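Local structure of vanadium-dependent haloperoxidase (Zobellia galactanivorans, 4CIT) at residues Val61-Ala72 with Ile163-Tyr172. The protein is a vanadate-binding haloperoxidase of a marine bacterium that probably uses hydrogen peroxide to oxidise iodide. Residues are numbered along the deposited sequence; the frame is centred on the assembly and turned at random.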
loop_
_atom_site.group_PDB
_atom_site.type_symbol
_atom_site.label_atom_id
_atom_site.label_comp_id
_atom_site.label_asym_id
_atom_site.label_seq_id
_atom_site.Cartn_x
_atom_site.Cartn_y
_atom_site.Cartn_z
ATOM N N VAL A 61 -8.017 0.045 2.609
ATOM C CA VAL A 61 -8.240 1.372 3.246
ATOM C C VAL A 61 -6.874 2.007 3.643
ATOM O O VAL A 61 -6.668 3.224 3.474
ATOM C CB VAL A 61 -9.182 1.279 4.473
ATOM C CG1 VAL A 61 -9.237 2.613 5.189
ATOM C CG2 VAL A 61 -10.561 0.882 4.001
ATOM N N ALA A 62 -5.921 1.170 4.081
ATOM C CA ALA A 62 -4.566 1.619 4.416
ATOM C C ALA A 62 -3.889 2.305 3.222
ATOM O O ALA A 62 -3.196 3.288 3.387
ATOM C CB ALA A 62 -3.738 0.421 4.894
ATOM N N SER A 63 -4.158 1.839 1.985
ATOM C CA SER A 63 -3.504 2.398 0.806
ATOM C C SER A 63 -3.954 3.822 0.513
ATOM O O SER A 63 -3.210 4.687 0.067
ATOM C CB SER A 63 -3.676 1.511 -0.430
ATOM O OG SER A 63 -5.032 1.464 -0.827
ATOM N N ARG A 64 -5.186 4.096 0.897
ATOM C CA ARG A 64 -5.775 5.414 0.695
ATOM C C ARG A 64 -5.135 6.412 1.730
ATOM O O ARG A 64 -4.830 7.564 1.453
ATOM C CB ARG A 64 -7.281 5.310 0.872
ATOM C CG ARG A 64 -8.045 6.619 0.791
ATOM C CD ARG A 64 -9.589 6.421 0.821
ATOM N NE ARG A 64 -10.268 7.696 0.714
ATOM C CZ ARG A 64 -10.600 8.524 1.664
ATOM N NH1 ARG A 64 -10.328 8.266 2.947
ATOM N NH2 ARG A 64 -11.223 9.615 1.326
ATOM N N ILE A 65 -4.937 5.936 2.947
ATOM C CA ILE A 65 -4.277 6.697 4.060
ATOM C C ILE A 65 -2.837 7.106 3.715
ATOM O O ILE A 65 -2.423 8.196 4.019
ATOM C CB ILE A 65 -4.339 5.871 5.347
ATOM C CG1 ILE A 65 -5.827 5.743 5.770
ATOM C CG2 ILE A 65 -3.580 6.600 6.455
ATOM C CD1 ILE A 65 -6.058 4.775 6.908
ATOM N N PHE A 66 -2.070 6.244 3.031
ATOM C CA PHE A 66 -0.721 6.573 2.592
ATOM C C PHE A 66 -0.696 7.552 1.426
ATOM O O PHE A 66 0.134 8.430 1.420
ATOM C CB PHE A 66 0.048 5.309 2.181
ATOM C CG PHE A 66 0.466 4.480 3.340
ATOM C CD1 PHE A 66 1.231 5.006 4.337
ATOM C CD2 PHE A 66 0.159 3.140 3.370
ATOM C CE1 PHE A 66 1.632 4.216 5.392
ATOM C CE2 PHE A 66 0.503 2.344 4.436
ATOM C CZ PHE A 66 1.250 2.890 5.461
ATOM N N ALA A 67 -1.618 7.435 0.474
ATOM C CA ALA A 67 -1.517 8.199 -0.748
ATOM C C ALA A 67 -1.796 9.683 -0.685
ATOM O O ALA A 67 -0.992 10.475 -1.168
ATOM C CB ALA A 67 -2.408 7.613 -1.825
ATOM N N TYR A 68 -2.920 10.064 -0.086
ATOM C CA TYR A 68 -3.319 11.440 -0.070
ATOM C C TYR A 68 -2.312 12.397 0.639
ATOM O O TYR A 68 -2.022 13.476 0.124
ATOM C CB TYR A 68 -4.703 11.650 0.513
ATOM C CG TYR A 68 -5.780 11.301 -0.489
ATOM C CD1 TYR A 68 -6.042 12.134 -1.608
ATOM C CD2 TYR A 68 -6.553 10.206 -0.299
ATOM C CE1 TYR A 68 -7.072 11.833 -2.519
ATOM C CE2 TYR A 68 -7.556 9.850 -1.221
ATOM C CZ TYR A 68 -7.833 10.671 -2.307
ATOM O OH TYR A 68 -8.835 10.350 -3.156
ATOM N N PRO A 69 -1.805 12.033 1.806
ATOM C CA PRO A 69 -0.860 12.924 2.445
ATOM C C PRO A 69 0.455 13.075 1.649
ATOM O O PRO A 69 1.027 14.161 1.595
ATOM C CB PRO A 69 -0.627 12.260 3.777
ATOM C CG PRO A 69 -1.901 11.473 4.042
ATOM C CD PRO A 69 -2.133 10.877 2.696
ATOM N N ASN A 70 0.926 12.017 1.003
ATOM C CA ASN A 70 2.050 12.177 0.113
ATOM C C ASN A 70 1.769 13.075 -1.037
ATOM O O ASN A 70 2.640 13.914 -1.404
ATOM C CB ASN A 70 2.565 10.806 -0.371
ATOM C CG ASN A 70 3.222 10.041 0.732
ATOM O OD1 ASN A 70 3.938 10.634 1.610
ATOM N ND2 ASN A 70 3.182 8.710 0.618
ATOM N N VAL A 71 0.588 12.991 -1.678
ATOM C CA VAL A 71 0.273 13.871 -2.793
ATOM C C VAL A 71 0.333 15.309 -2.343
ATOM O O VAL A 71 0.860 16.171 -3.099
ATOM C CB VAL A 71 -1.106 13.501 -3.461
ATOM C CG1 VAL A 71 -1.595 14.524 -4.446
ATOM C CG2 VAL A 71 -0.996 12.146 -4.126
ATOM N N ALA A 72 -0.277 15.615 -1.175
ATOM C CA ALA A 72 -0.201 16.984 -0.653
ATOM C C ALA A 72 1.222 17.549 -0.480
ATOM O O ALA A 72 1.551 18.650 -0.957
ATOM C CB ALA A 72 -1.007 17.124 0.661
ATOM N N ILE A 163 -6.178 19.882 -0.801
ATOM C CA ILE A 163 -6.100 18.470 -1.082
ATOM C C ILE A 163 -7.227 17.705 -0.353
ATOM O O ILE A 163 -7.873 16.798 -0.960
ATOM C CB ILE A 163 -4.739 17.921 -0.714
ATOM C CG1 ILE A 163 -3.684 18.662 -1.558
ATOM C CG2 ILE A 163 -4.772 16.398 -0.820
ATOM C CD1 ILE A 163 -3.648 18.318 -3.026
ATOM N N GLY A 164 -7.557 18.159 0.847
ATOM C CA GLY A 164 -8.710 17.595 1.609
ATOM C C GLY A 164 -10.064 17.698 0.877
ATOM O O GLY A 164 -10.847 16.768 0.877
ATOM N N GLU A 165 -10.308 18.812 0.204
ATOM C CA GLU A 165 -11.516 18.971 -0.534
ATOM C C GLU A 165 -11.613 17.919 -1.649
ATOM O O GLU A 165 -12.702 17.426 -1.866
ATOM C CB GLU A 165 -11.671 20.356 -1.154
ATOM C CG GLU A 165 -11.951 21.375 -0.080
ATOM C CD GLU A 165 -12.001 22.821 -0.630
ATOM O OE1 GLU A 165 -12.265 23.015 -1.849
ATOM O OE2 GLU A 165 -11.798 23.755 0.193
ATOM N N TRP A 166 -10.501 17.682 -2.346
ATOM C CA TRP A 166 -10.426 16.712 -3.440
ATOM C C TRP A 166 -10.576 15.292 -2.866
ATOM O O TRP A 166 -11.347 14.484 -3.466
ATOM C CB TRP A 166 -9.082 16.859 -4.126
ATOM C CG TRP A 166 -8.710 15.789 -5.078
ATOM C CD1 TRP A 166 -9.320 15.468 -6.252
ATOM C CD2 TRP A 166 -7.513 15.074 -5.015
ATOM N NE1 TRP A 166 -8.607 14.514 -6.890
ATOM C CE2 TRP A 166 -7.477 14.238 -6.158
ATOM C CE3 TRP A 166 -6.461 15.053 -4.075
ATOM C CZ2 TRP A 166 -6.448 13.396 -6.422
ATOM C CZ3 TRP A 166 -5.415 14.174 -4.333
ATOM C CH2 TRP A 166 -5.397 13.410 -5.562
ATOM N N MET A 167 -9.896 14.988 -1.754
ATOM C CA MET A 167 -9.948 13.616 -1.180
ATOM C C MET A 167 -11.375 13.290 -0.729
ATOM O O MET A 167 -11.862 12.150 -0.820
ATOM C CB MET A 167 -9.004 13.637 0.043
ATOM C CG MET A 167 -9.042 12.586 1.084
ATOM S SD MET A 167 -7.697 13.060 2.311
ATOM C CE MET A 167 -8.680 13.871 3.611
ATOM N N ASN A 168 -12.097 14.308 -0.275
ATOM C CA ASN A 168 -13.447 14.125 0.168
ATOM C C ASN A 168 -14.493 13.963 -0.944
ATOM O O ASN A 168 -15.682 13.815 -0.627
ATOM C CB ASN A 168 -13.912 15.249 1.114
ATOM C CG ASN A 168 -13.249 15.159 2.508
ATOM O OD1 ASN A 168 -12.843 14.131 2.990
ATOM N ND2 ASN A 168 -13.124 16.277 3.125
ATOM N N LYS A 169 -14.081 14.001 -2.211
ATOM C CA LYS A 169 -14.942 13.743 -3.320
ATOM C C LYS A 169 -14.667 12.358 -3.988
ATOM O O LYS A 169 -15.123 12.116 -5.070
ATOM C CB LYS A 169 -14.746 14.848 -4.346
ATOM C CG LYS A 169 -15.293 16.209 -3.885
ATOM C CD LYS A 169 -14.929 17.228 -4.944
ATOM C CE LYS A 169 -15.132 18.684 -4.529
ATOM N NZ LYS A 169 -16.573 18.837 -4.127
ATOM N N ASP A 170 -13.945 11.486 -3.309
ATOM C CA ASP A 170 -13.488 10.232 -3.903
ATOM C C ASP A 170 -14.424 9.024 -3.650
ATOM O O ASP A 170 -14.112 7.897 -3.982
ATOM C CB ASP A 170 -12.081 9.890 -3.431
ATOM C CG ASP A 170 -12.010 9.290 -2.042
ATOM O OD1 ASP A 170 -12.951 9.349 -1.234
ATOM O OD2 ASP A 170 -10.892 8.786 -1.740
ATOM N N ASN A 171 -15.580 9.267 -3.086
ATOM C CA ASN A 171 -16.579 8.213 -2.828
ATOM C C ASN A 171 -16.384 7.343 -1.646
ATOM O O ASN A 171 -17.238 6.482 -1.322
ATOM C CB ASN A 171 -16.896 7.369 -4.065
ATOM C CG ASN A 171 -18.389 6.962 -4.133
ATOM O OD1 ASN A 171 -19.286 7.765 -3.845
ATOM N ND2 ASN A 171 -18.649 5.800 -4.658
ATOM N N TYR A 172 -15.297 7.556 -0.901
ATOM C CA TYR A 172 -15.066 6.735 0.294
ATOM C C TYR A 172 -16.210 6.974 1.286
ATOM O O TYR A 172 -16.735 6.058 1.895
ATOM C CB TYR A 172 -13.773 7.133 0.963
ATOM C CG TYR A 172 -13.474 6.465 2.249
ATOM C CD1 TYR A 172 -13.014 5.159 2.250
ATOM C CD2 TYR A 172 -13.601 7.123 3.469
ATOM C CE1 TYR A 172 -12.729 4.495 3.414
ATOM C CE2 TYR A 172 -13.283 6.472 4.683
ATOM C CZ TYR A 172 -12.904 5.133 4.637
ATOM O OH TYR A 172 -12.597 4.413 5.751
#
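Arg64, extended from CG to NE with CG anti to the backbone N (chi1 176°), grips Asp170 side-on. Arg64 NE meets the syn lone pair of Asp170 OD2 at 2.8 Å, almost straight and in the guanidinium plane, while Arg64 NH2 reaches Asp170 OD1 at 3.1 Å along a more bent path. One face of the Arg64 guanidinium lies flat on the Tyr172 ring, centres 4.1 Å apart and planes 10° from parallel, with NH1 over CD2. Tyr68 OH gives Asp170 OD2 a second hydrogen bond, 2.9 Å long, on the anti side but well tilted from the carboxylate plane. OD1 in turn takes the backbone N of Tyr172 from the carboxylate face opposite to Arg64 NH2, closing an Asx turn. Were Asp170 an alanine, the buried Arg64 charge would probably lose its carboxylate mate and the Tyr68 hydroxyl its bond to OD2. Met167 CG sits over the Tyr68 ring, 3.7 Å from its centroid, and the CE1 edge of Tyr68 points onto the face of the Trp166 six-membered ring, a T-shaped pair. Farther along, Ala72 CB packs on Ile163 CG1. This is buried, roughly antiparallel (146°) helix packing, its salt bridge joining helix 59-80 to the type I turn Met167-Asp170 ending helix 146-167.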